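Local coordinates for protein nicotinate phosphoribosyltransferase (Porphyromonas gingivalis, PDB 2IM5) that probably joins nicotinate to the phosphoribosyl group of phosphoribosyl diphosphate at the expense of ATP, making nicotinate ribonucleotide for NAD(+) biosynthesis, at residues K14-Y19 with N238-D243; A232-I237 with K263-L268; A20-F25 with L112-T117; W215-G220 with D250-D255. One frame throughout, in Å; residues are numbered along the deposited sequence.

Contact 1 (K14-Y19 with N238-D243); sequences KFTTGY and NVYDGD
Tyr240 sends its ring toward helix 12-24 with CG beside its own backbone N and anti to its carbonyl carbon (chi1 -66°), while Tyr19 answers from that helix with CG anti to the backbone N (chi1 171°). The two side chains slide past each other in opposite directions. They form a buried helix-helix interface between the N-terminal domain and the C-terminal end of helix 228-240 in the barrel domain. A tyrosine suits position 240 because its phenol is long enough to span the gap and ends in a donor: Tyr240 OH gives its hydrogen to Thr16 O at 2.5 Å, lying in the carbonyl plane on a lone pair with a C=O...O angle of 109°. The Thr16 side chain crosses that of Tyr240 at about a right angle, its CB 3.5 Å from Tyr240 OH. That hydroxyl also lies at the edge of the Tyr19 ring, 3.6 Å from Tyr19 CD2. Val239, a compact branched residue, touches both aromatics: CG1 stands over one face of the Tyr240 ring, toward its rim, and lies 3.6 Å from Tyr19 CE2. A water donates to Val239 O at 2.8 Å and reaches Tyr19 OH only weakly, at 3.5 Å.

Contact 2 (A232-I237 with K263-L268); sequences AMEDWI and KKHAML
His265 meets two residues of helix 228-240, Met233 over one face of its imidazole and Glu234 at its edge. The setting is a pair of helices on the outside of an alpha/beta barrel: helix 228-240 leads into strand 246-248 and helix 263-268 into strand 271-274, neighbours in the parallel sheet. The axes of the two short segments run at 48° and come no nearer than 11.4 Å, a spacing that long side chains bridge. Histidine suits its place because its flat ring offers a face to Met233 and an in-plane N-H to the Glu234 carboxylate. Met233 lays its CB over that face in a CH-pi contact, 4.0 Å from the His265 ring centroid, and its flexible chain carries SD to an oblique position 3.7 Å from His265 ND1. Glu234 comes in at about a right angle to the histidine. A bend at chi2 (-76°) turns its CD toward the neighbouring helix, and His265 NE2 donates to Glu234 OE2 at 2.7 Å in a nearly straight bond (168°). The donor meets this oxygen on its anti side, tilted out of the carboxylate plane. Lys264 adds a long salt bridge from NZ to Glu234 OE2, 3.6 Å, and has a weak bond to Tyr230 OH. Beside this polar group Ile237 and Leu268 meet tip to tip, CD1 of Ile237 tightly packed 3.4 Å from CD2 of Leu268.

Contact 3 (A20-F25 with L112-T117); sequences AYAKLF and LLYRVT
Tyr114 and Phe25 are joined by one water, whose oxygen accepts from Tyr114 N at 3.0 Å while one of its hydrogens goes to Phe25 O at 2.8 Å. It links the first turn of the short helix 113-116, which follows strand 105-110 of the antiparallel sheet, to the end of helix 12-24, a buried helix-helix contact inside the N-terminal domain. Between the two, Tyr21 offers a broad flat surface and Leu113 a branched one that fits it. Leu113 puts CG anti to its backbone N (chi1 -173°), and this CG rests over the centre of the Tyr21 ring in a CH-pi contact, 3.5 Å from the centroid and 7° off the normal. The methyl CD2 reaches Tyr21 CE1 at 3.4 Å. Thr117 meets the same ring at its edge, with OG1 4.0 Å from Tyr21 CE2. Both hydroxyls, Tyr21 OH and Thr117 OG1, bond to OE1 of Glu214, so one carboxylate oxygen serves two polar ends within an otherwise apolar group. The backbones come closest where Tyr21 faces Tyr114, and the small side chain of Ala22 suits the place. Tyr114 CB packs there, 3.7 Å from Tyr21 CB and 4.2 Å from Ala22 CB.

Contact 4 (W215-G220 with D250-D255); sequences WIQFHG and DTYTTD
The loop that follows strand 246-248 of the barrel, leading to helix 254-260, packs here against helix 213-223, and Thr251 and Tyr252 make the contact. A type I beta turn shapes the loop, closed by Thr253 N donating to Asp250 O at 2.9 Å, and it places the two side chains side by side on the helix. Thr251 crosses Ile216 obliquely. Its OG1 comes within 3.6 Å of Ile216 CB and is weakly bonded to ND1 of His213, predicted to be phosphorylated by autocatalysis, though not so modified here. Its methyl CG2 touches Gln217 CG at 3.8 Å and also stands over the centre of the neighbouring Tyr252 ring. A threonine suits the spot because it offers a hydroxyl on one branch and an apolar surface on the other. The branched Ile216 serves both loop residues, its CG2 lying 3.9 Å from Tyr252 CE2. Tyr252, with CG anti to its carbonyl carbon (chi1 -60°), runs its phenol up to the helix backbone, where OH lies 3.3 Å from Gly220 CA and 3.4 Å from Gln217 CA. Glycine fits position 220, since a CB there would collide with that hydroxyl. Tyr252 OH donates to a water at 2.6 Å, and the water, at the ring edge, donates in turn to Gln217 O at 3.1 Å. Gln217 NE2 hydrogen-bonds to Val366 O. As in other type II phosphoribosyltransferases, to which this family belongs, the loop lies beyond the C-terminal end of a barrel strand, the end of the barrel where the active site is found.

In the fold
From the N terminus, helix 12-24 opens contact 1 and then contact 3. Contact 3 closes first, at 112-117, within the N-terminal domain, and is nested inside the far longer loop of contact 1. The chain then enters the barrel domain: 215-220 opens contact 4 and 232-237 opens contact 2 before 238-243 closes contact 1. Contacts 4 and 2 close in turn at 250-255 and 263-268, so contacts 1, 2 and 4 all cross one another, whereas contact 3 precedes contacts 2 and 4 in series. Helix 12-24 thus joins the domains, helped by Lys23 NZ bonding Asn238 OD1 and by Trp215 packing on Ala20 and Tyr21.

Contact 1 (K14-Y19 with N238-D243)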
# COMPACT_ATOMS: atom_id res chain seq x y z
N LYS A 14 0.94 -5.75 3.82
CA LYS A 14 1.86 -6.80 3.42
C LYS A 14 1.54 -8.06 4.23
O LYS A 14 1.59 -9.18 3.71
CB LYS A 14 3.31 -6.36 3.64
CG LYS A 14 3.73 -5.13 2.82
CD LYS A 14 4.16 -5.45 1.38
CE LYS A 14 3.05 -6.06 0.53
NZ LYS A 14 3.42 -6.18 -0.91
N PHE A 15 1.21 -7.88 5.51
CA PHE A 15 0.87 -9.03 6.36
C PHE A 15 -0.54 -9.55 6.10
O PHE A 15 -0.75 -10.77 6.04
CB PHE A 15 0.99 -8.67 7.85
CG PHE A 15 2.40 -8.43 8.30
CD1 PHE A 15 3.43 -9.26 7.90
CD2 PHE A 15 2.69 -7.37 9.16
CE1 PHE A 15 4.74 -9.05 8.35
CE2 PHE A 15 3.99 -7.16 9.61
CZ PHE A 15 5.02 -8.00 9.20
N THR A 16 -1.51 -8.66 5.94
CA THR A 16 -2.88 -9.11 5.70
C THR A 16 -3.01 -9.80 4.35
O THR A 16 -3.73 -10.80 4.22
CB THR A 16 -3.89 -7.93 5.79
OG1 THR A 16 -3.56 -6.93 4.82
CG2 THR A 16 -3.87 -7.32 7.18
N THR A 17 -2.32 -9.29 3.34
CA THR A 17 -2.37 -9.92 2.02
C THR A 17 -1.48 -11.15 2.06
O THR A 17 -1.76 -12.15 1.41
CB THR A 17 -1.87 -8.96 0.93
OG1 THR A 17 -2.55 -7.71 1.07
CG2 THR A 17 -2.15 -9.53 -0.46
N GLY A 18 -0.40 -11.07 2.83
CA GLY A 18 0.51 -12.20 2.95
C GLY A 18 -0.20 -13.41 3.53
O GLY A 18 0.01 -14.54 3.07
N TYR A 19 -1.05 -13.20 4.53
CA TYR A 19 -1.78 -14.31 5.13
C TYR A 19 -2.86 -14.79 4.17
O TYR A 19 -3.11 -15.99 4.06
CB TYR A 19 -2.42 -13.92 6.47
CG TYR A 19 -3.37 -14.99 6.99
CD1 TYR A 19 -2.93 -16.29 7.17
CD2 TYR A 19 -4.72 -14.71 7.20
CE1 TYR A 19 -3.81 -17.30 7.55
CE2 TYR A 19 -5.61 -15.71 7.58
CZ TYR A 19 -5.15 -17.00 7.75
OH TYR A 19 -6.03 -18.00 8.10
N ASN A 238 -13.58 -14.63 2.86
CA ASN A 238 -13.28 -15.97 3.35
C ASN A 238 -12.13 -15.90 4.34
O ASN A 238 -12.13 -16.59 5.35
CB ASN A 238 -12.90 -16.89 2.18
CG ASN A 238 -12.39 -18.26 2.65
OD1 ASN A 238 -11.26 -18.40 3.13
ND2 ASN A 238 -13.24 -19.27 2.51
N VAL A 239 -11.15 -15.06 4.05
CA VAL A 239 -10.00 -14.94 4.92
C VAL A 239 -10.26 -14.15 6.20
O VAL A 239 -9.89 -14.59 7.29
CB VAL A 239 -8.81 -14.27 4.16
CG1 VAL A 239 -7.62 -14.09 5.10
CG2 VAL A 239 -8.42 -15.13 2.95
N TYR A 240 -10.93 -13.00 6.09
CA TYR A 240 -11.13 -12.15 7.26
C TYR A 240 -12.53 -12.04 7.84
O TYR A 240 -12.74 -11.28 8.78
CB TYR A 240 -10.54 -10.77 6.96
CG TYR A 240 -9.04 -10.82 6.81
CD1 TYR A 240 -8.23 -11.17 7.89
CD2 TYR A 240 -8.42 -10.61 5.57
CE1 TYR A 240 -6.86 -11.30 7.75
CE2 TYR A 240 -7.04 -10.74 5.42
CZ TYR A 240 -6.27 -11.09 6.52
OH TYR A 240 -4.92 -11.22 6.40
N ASP A 241 -13.47 -12.79 7.28
CA ASP A 241 -14.85 -12.83 7.76
C ASP A 241 -15.49 -11.48 8.06
O ASP A 241 -16.19 -11.35 9.05
CB ASP A 241 -14.93 -13.68 9.03
CG ASP A 241 -14.12 -14.96 8.93
OD1 ASP A 241 -14.33 -15.73 7.96
OD2 ASP A 241 -13.28 -15.20 9.83
N GLY A 242 -15.26 -10.49 7.21
CA GLY A 242 -15.85 -9.19 7.45
C GLY A 242 -14.91 -8.15 8.03
O GLY A 242 -15.22 -6.96 7.97
N ASP A 243 -13.79 -8.57 8.60
CA ASP A 243 -12.82 -7.60 9.12
C ASP A 243 -12.10 -6.97 7.93
O ASP A 243 -12.17 -7.49 6.82
CB ASP A 243 -11.80 -8.27 10.04
CG ASP A 243 -12.32 -8.47 11.46
OD1 ASP A 243 -13.00 -7.56 11.97
OD2 ASP A 243 -12.04 -9.53 12.07
O HOH W 1 -9.44 -17.33 7.72

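Contact 2 (A232-I237 with K263-L268)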
# COMPACT_ATOMS: atom_id res chain seq x y z
N ALA A 232 -12.09 -11.57 -5.83
CA ALA A 232 -11.13 -11.00 -4.89
C ALA A 232 -11.85 -10.64 -3.58
O ALA A 232 -11.34 -10.92 -2.49
CB ALA A 232 -10.48 -9.75 -5.49
N MET A 233 -13.03 -10.04 -3.68
CA MET A 233 -13.80 -9.67 -2.49
C MET A 233 -14.29 -10.93 -1.74
O MET A 233 -14.22 -10.98 -0.52
CB MET A 233 -15.00 -8.78 -2.86
CG MET A 233 -14.64 -7.33 -3.24
SD MET A 233 -16.09 -6.26 -3.52
CE MET A 233 -15.91 -5.18 -2.31
N GLU A 234 -14.78 -11.93 -2.48
CA GLU A 234 -15.26 -13.16 -1.85
C GLU A 234 -14.12 -13.86 -1.11
O GLU A 234 -14.31 -14.37 -0.00
CB GLU A 234 -15.86 -14.11 -2.88
CG GLU A 234 -17.24 -13.70 -3.38
CD GLU A 234 -18.33 -13.99 -2.35
OE1 GLU A 234 -18.76 -15.16 -2.26
OE2 GLU A 234 -18.75 -13.06 -1.64
N ASP A 235 -12.93 -13.88 -1.71
CA ASP A 235 -11.79 -14.51 -1.08
C ASP A 235 -11.34 -13.72 0.15
O ASP A 235 -10.94 -14.30 1.16
CB ASP A 235 -10.63 -14.67 -2.07
CG ASP A 235 -10.90 -15.75 -3.11
OD1 ASP A 235 -11.87 -16.51 -2.93
OD2 ASP A 235 -10.14 -15.86 -4.10
N TRP A 236 -11.42 -12.39 0.07
CA TRP A 236 -11.02 -11.56 1.20
C TRP A 236 -11.95 -11.83 2.39
O TRP A 236 -11.52 -11.88 3.55
CB TRP A 236 -11.07 -10.08 0.81
CG TRP A 236 -10.42 -9.17 1.82
CD1 TRP A 236 -11.06 -8.37 2.71
CD2 TRP A 236 -9.02 -8.95 2.00
NE1 TRP A 236 -10.14 -7.65 3.45
CE2 TRP A 236 -8.88 -7.99 3.03
CE3 TRP A 236 -7.86 -9.46 1.39
CZ2 TRP A 236 -7.63 -7.53 3.47
CZ3 TRP A 236 -6.62 -9.01 1.83
CH2 TRP A 236 -6.51 -8.05 2.86
N ILE A 237 -13.23 -12.01 2.09
CA ILE A 237 -14.22 -12.29 3.12
C ILE A 237 -13.96 -13.68 3.71
O ILE A 237 -14.10 -13.89 4.93
CB ILE A 237 -15.65 -12.25 2.54
CG1 ILE A 237 -15.98 -10.81 2.13
CG2 ILE A 237 -16.65 -12.78 3.56
CD1 ILE A 237 -17.20 -10.70 1.24
N LYS A 263 -25.01 -6.21 -4.53
CA LYS A 263 -25.70 -5.69 -3.35
C LYS A 263 -25.10 -6.29 -2.08
O LYS A 263 -24.92 -5.60 -1.08
CB LYS A 263 -27.19 -6.02 -3.43
CG LYS A 263 -28.01 -5.40 -2.31
CD LYS A 263 -29.49 -5.66 -2.49
CE LYS A 263 -30.30 -5.09 -1.33
NZ LYS A 263 -30.19 -3.61 -1.22
N LYS A 264 -24.81 -7.59 -2.12
CA LYS A 264 -24.23 -8.29 -0.97
C LYS A 264 -22.93 -7.65 -0.50
O LYS A 264 -22.74 -7.38 0.69
CB LYS A 264 -23.99 -9.75 -1.33
CG LYS A 264 -23.40 -10.57 -0.21
CD LYS A 264 -23.27 -12.04 -0.61
CE LYS A 264 -22.34 -12.23 -1.80
NZ LYS A 264 -22.30 -13.67 -2.22
N HIS A 265 -22.02 -7.42 -1.45
CA HIS A 265 -20.74 -6.80 -1.12
C HIS A 265 -20.90 -5.34 -0.72
O HIS A 265 -20.23 -4.86 0.20
CB HIS A 265 -19.79 -6.94 -2.30
CG HIS A 265 -19.32 -8.35 -2.52
ND1 HIS A 265 -18.78 -8.78 -3.71
CD2 HIS A 265 -19.32 -9.42 -1.70
CE1 HIS A 265 -18.48 -10.06 -3.62
NE2 HIS A 265 -18.79 -10.48 -2.40
N ALA A 266 -21.79 -4.63 -1.40
CA ALA A 266 -22.02 -3.23 -1.07
C ALA A 266 -22.53 -3.12 0.37
O ALA A 266 -22.15 -2.20 1.09
CB ALA A 266 -23.05 -2.63 -2.03
N MET A 267 -23.36 -4.06 0.78
CA MET A 267 -23.91 -4.06 2.14
C MET A 267 -22.90 -4.50 3.19
O MET A 267 -22.84 -3.94 4.29
CB MET A 267 -25.13 -4.97 2.22
CG MET A 267 -26.35 -4.47 1.45
SD MET A 267 -27.69 -5.66 1.57
CE MET A 267 -27.14 -6.84 0.50
N LEU A 268 -22.09 -5.50 2.85
CA LEU A 268 -21.09 -6.02 3.78
C LEU A 268 -19.86 -5.13 4.00
O LEU A 268 -19.46 -4.91 5.14
CB LEU A 268 -20.64 -7.41 3.31
CG LEU A 268 -19.57 -8.14 4.11
CD1 LEU A 268 -19.96 -8.22 5.58
CD2 LEU A 268 -19.39 -9.53 3.54

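Contact 3 (A20-F25 with L112-T117)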
# COMPACT_ATOMS: atom_id res chain seq x y z
N ALA A 20 -3.49 -13.85 3.47
CA ALA A 20 -4.52 -14.23 2.51
C ALA A 20 -3.90 -15.18 1.47
O ALA A 20 -4.52 -16.18 1.09
CB ALA A 20 -5.10 -13.00 1.83
N TYR A 21 -2.69 -14.87 1.00
CA TYR A 21 -2.02 -15.75 0.02
C TYR A 21 -1.66 -17.09 0.67
O TYR A 21 -1.86 -18.16 0.09
CB TYR A 21 -0.72 -15.13 -0.51
CG TYR A 21 -0.85 -13.92 -1.39
CD1 TYR A 21 -1.75 -13.89 -2.45
CD2 TYR A 21 -0.03 -12.81 -1.20
CE1 TYR A 21 -1.82 -12.79 -3.32
CE2 TYR A 21 -0.08 -11.71 -2.05
CZ TYR A 21 -0.97 -11.70 -3.11
OH TYR A 21 -1.00 -10.62 -3.95
N ALA A 22 -1.12 -17.02 1.89
CA ALA A 22 -0.70 -18.21 2.62
C ALA A 22 -1.86 -19.17 2.86
O ALA A 22 -1.68 -20.40 2.86
CB ALA A 22 -0.07 -17.81 3.94
N LYS A 23 -3.06 -18.63 3.06
CA LYS A 23 -4.21 -19.47 3.31
C LYS A 23 -4.83 -20.04 2.04
O LYS A 23 -5.01 -21.25 1.92
CB LYS A 23 -5.31 -18.71 4.05
CG LYS A 23 -6.56 -19.56 4.27
CD LYS A 23 -7.73 -18.80 4.84
CE LYS A 23 -8.89 -19.76 5.14
NZ LYS A 23 -10.12 -19.05 5.58
N LEU A 24 -5.15 -19.15 1.10
CA LEU A 24 -5.80 -19.57 -0.13
C LEU A 24 -4.94 -19.90 -1.33
O LEU A 24 -5.36 -20.70 -2.18
CB LEU A 24 -6.83 -18.51 -0.53
CG LEU A 24 -7.94 -18.19 0.49
CD1 LEU A 24 -8.79 -17.03 -0.06
CD2 LEU A 24 -8.82 -19.44 0.73
N PHE A 25 -3.74 -19.33 -1.43
CA PHE A 25 -2.86 -19.59 -2.57
C PHE A 25 -1.42 -19.88 -2.15
O PHE A 25 -0.48 -19.26 -2.67
CB PHE A 25 -2.88 -18.37 -3.50
CG PHE A 25 -4.27 -17.95 -3.89
CD1 PHE A 25 -5.03 -18.72 -4.76
CD2 PHE A 25 -4.83 -16.80 -3.34
CE1 PHE A 25 -6.35 -18.36 -5.08
CE2 PHE A 25 -6.14 -16.43 -3.65
CZ PHE A 25 -6.91 -17.21 -4.52
N LEU A 112 7.67 -17.81 -4.17
CA LEU A 112 6.31 -18.05 -3.69
C LEU A 112 5.71 -16.70 -3.33
O LEU A 112 6.33 -15.89 -2.63
CB LEU A 112 6.35 -18.98 -2.48
CG LEU A 112 6.78 -20.41 -2.83
CD1 LEU A 112 7.39 -21.09 -1.63
CD2 LEU A 112 5.57 -21.21 -3.36
N LEU A 113 4.51 -16.44 -3.83
CA LEU A 113 3.85 -15.17 -3.61
C LEU A 113 3.68 -14.75 -2.14
O LEU A 113 3.93 -13.59 -1.80
CB LEU A 113 2.50 -15.16 -4.33
CG LEU A 113 1.66 -13.87 -4.39
CD1 LEU A 113 2.53 -12.67 -4.73
CD2 LEU A 113 0.57 -14.03 -5.45
N TYR A 114 3.28 -15.68 -1.27
CA TYR A 114 3.10 -15.32 0.13
C TYR A 114 4.42 -14.88 0.75
O TYR A 114 4.44 -14.12 1.71
CB TYR A 114 2.47 -16.47 0.93
CG TYR A 114 3.36 -17.66 1.19
CD1 TYR A 114 4.23 -17.69 2.29
CD2 TYR A 114 3.35 -18.76 0.33
CE1 TYR A 114 5.07 -18.78 2.52
CE2 TYR A 114 4.18 -19.86 0.56
CZ TYR A 114 5.04 -19.86 1.65
OH TYR A 114 5.84 -20.95 1.86
N ARG A 115 5.53 -15.33 0.17
CA ARG A 115 6.84 -14.95 0.67
C ARG A 115 7.34 -13.63 0.06
O ARG A 115 7.61 -12.68 0.79
CB ARG A 115 7.89 -16.02 0.37
CG ARG A 115 7.75 -17.33 1.14
CD ARG A 115 8.97 -18.19 0.88
NE ARG A 115 10.18 -17.52 1.36
CZ ARG A 115 10.59 -17.53 2.63
NH1 ARG A 115 9.90 -18.19 3.55
NH2 ARG A 115 11.66 -16.84 2.98
N VAL A 116 7.44 -13.58 -1.27
CA VAL A 116 7.97 -12.38 -1.93
C VAL A 116 7.16 -11.10 -1.83
O VAL A 116 7.69 -10.01 -2.04
CB VAL A 116 8.31 -12.66 -3.42
CG1 VAL A 116 9.28 -13.84 -3.51
CG2 VAL A 116 7.05 -12.93 -4.22
N THR A 117 5.88 -11.20 -1.51
CA THR A 117 5.09 -9.99 -1.39
C THR A 117 5.64 -9.13 -0.24
O THR A 117 5.53 -7.91 -0.25
CB THR A 117 3.60 -10.30 -1.14
OG1 THR A 117 2.85 -9.07 -1.18
CG2 THR A 117 3.40 -10.96 0.22
O HOH W 2 2.05 -18.08 -2.63

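Contact 4 (W215-G220 with D250-D255)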
# COMPACT_ATOMS: atom_id res chain seq x y z
N TRP A 215 -3.67 -7.76 -4.74
CA TRP A 215 -4.64 -8.80 -4.40
C TRP A 215 -5.65 -8.94 -5.53
O TRP A 215 -5.92 -10.04 -5.99
CB TRP A 215 -5.35 -8.45 -3.09
CG TRP A 215 -6.43 -9.42 -2.68
CD1 TRP A 215 -7.77 -9.17 -2.59
CD2 TRP A 215 -6.25 -10.80 -2.29
NE1 TRP A 215 -8.44 -10.29 -2.16
CE2 TRP A 215 -7.53 -11.30 -1.96
CE3 TRP A 215 -5.15 -11.65 -2.17
CZ2 TRP A 215 -7.74 -12.62 -1.53
CZ3 TRP A 215 -5.34 -12.96 -1.75
CH2 TRP A 215 -6.63 -13.43 -1.43
N ILE A 216 -6.18 -7.81 -6.00
CA ILE A 216 -7.14 -7.83 -7.10
C ILE A 216 -6.46 -8.25 -8.40
O ILE A 216 -6.99 -9.04 -9.17
CB ILE A 216 -7.76 -6.44 -7.34
CG1 ILE A 216 -8.29 -5.84 -6.03
CG2 ILE A 216 -8.88 -6.54 -8.35
CD1 ILE A 216 -9.36 -6.63 -5.39
N GLN A 217 -5.28 -7.70 -8.64
CA GLN A 217 -4.51 -8.00 -9.85
C GLN A 217 -4.18 -9.50 -9.96
O GLN A 217 -4.19 -10.06 -11.04
CB GLN A 217 -3.22 -7.20 -9.83
CG GLN A 217 -3.43 -5.72 -10.05
CD GLN A 217 -2.11 -4.96 -10.01
OE1 GLN A 217 -1.56 -4.72 -8.93
NE2 GLN A 217 -1.59 -4.61 -11.17
N PHE A 218 -3.86 -10.12 -8.83
CA PHE A 218 -3.55 -11.54 -8.82
C PHE A 218 -4.79 -12.27 -9.33
O PHE A 218 -4.70 -13.14 -10.20
CB PHE A 218 -3.21 -12.01 -7.41
CG PHE A 218 -3.07 -13.50 -7.28
CD1 PHE A 218 -1.96 -14.15 -7.82
CD2 PHE A 218 -4.05 -14.26 -6.65
CE1 PHE A 218 -1.83 -15.54 -7.72
CE2 PHE A 218 -3.93 -15.65 -6.54
CZ PHE A 218 -2.82 -16.29 -7.07
N HIS A 219 -5.96 -11.90 -8.80
CA HIS A 219 -7.21 -12.53 -9.19
C HIS A 219 -7.53 -12.28 -10.66
O HIS A 219 -8.09 -13.14 -11.34
CB HIS A 219 -8.35 -12.04 -8.29
CG HIS A 219 -8.31 -12.60 -6.91
ND1 HIS A 219 -9.03 -13.71 -6.53
CD2 HIS A 219 -7.59 -12.24 -5.82
CE1 HIS A 219 -8.76 -14.01 -5.27
NE2 HIS A 219 -7.89 -13.13 -4.82
N GLY A 220 -7.17 -11.10 -11.16
CA GLY A 220 -7.43 -10.80 -12.55
C GLY A 220 -6.59 -11.66 -13.47
O GLY A 220 -7.05 -12.12 -14.51
N ASP A 250 -10.47 1.04 -8.26
CA ASP A 250 -9.88 1.44 -9.54
C ASP A 250 -8.94 0.47 -10.27
O ASP A 250 -8.44 0.82 -11.34
CB ASP A 250 -9.17 2.78 -9.36
CG ASP A 250 -7.90 2.67 -8.52
OD1 ASP A 250 -7.83 1.76 -7.67
OD2 ASP A 250 -6.97 3.49 -8.70
N THR A 251 -8.70 -0.71 -9.71
CA THR A 251 -7.80 -1.67 -10.34
C THR A 251 -8.06 -1.80 -11.84
O THR A 251 -7.15 -1.69 -12.64
CB THR A 251 -7.90 -3.06 -9.71
OG1 THR A 251 -7.85 -2.93 -8.28
CG2 THR A 251 -6.74 -3.95 -10.18
N TYR A 252 -9.31 -2.03 -12.20
CA TYR A 252 -9.66 -2.15 -13.61
C TYR A 252 -10.66 -1.07 -13.95
O TYR A 252 -11.57 -1.30 -14.74
CB TYR A 252 -10.25 -3.54 -13.91
CG TYR A 252 -9.28 -4.65 -13.59
CD1 TYR A 252 -8.06 -4.75 -14.25
CD2 TYR A 252 -9.57 -5.57 -12.59
CE1 TYR A 252 -7.14 -5.73 -13.91
CE2 TYR A 252 -8.66 -6.56 -12.25
CZ TYR A 252 -7.44 -6.63 -12.91
OH TYR A 252 -6.53 -7.59 -12.56
N THR A 253 -10.47 0.10 -13.35
CA THR A 253 -11.36 1.23 -13.57
C THR A 253 -12.55 1.16 -12.61
O THR A 253 -13.15 0.10 -12.44
CB THR A 253 -11.86 1.24 -15.03
OG1 THR A 253 -11.01 2.08 -15.83
CG2 THR A 253 -13.28 1.66 -15.12
N THR A 254 -12.86 2.28 -11.99
CA THR A 254 -13.97 2.35 -11.05
C THR A 254 -15.33 2.14 -11.72
O THR A 254 -16.26 1.62 -11.10
CB THR A 254 -13.97 3.69 -10.27
OG1 THR A 254 -12.86 3.70 -9.37
CG2 THR A 254 -15.25 3.85 -9.46
N ASP A 255 -15.46 2.52 -12.99
CA ASP A 255 -16.73 2.32 -13.69
C ASP A 255 -17.03 0.83 -13.81
O ASP A 255 -18.18 0.40 -13.66
CB ASP A 255 -16.71 2.96 -15.09
CG ASP A 255 -16.77 4.49 -15.04
OD1 ASP A 255 -17.15 5.04 -13.99
OD2 ASP A 255 -16.44 5.13 -16.06
O HOH W 3 -4.17 -8.17 -13.47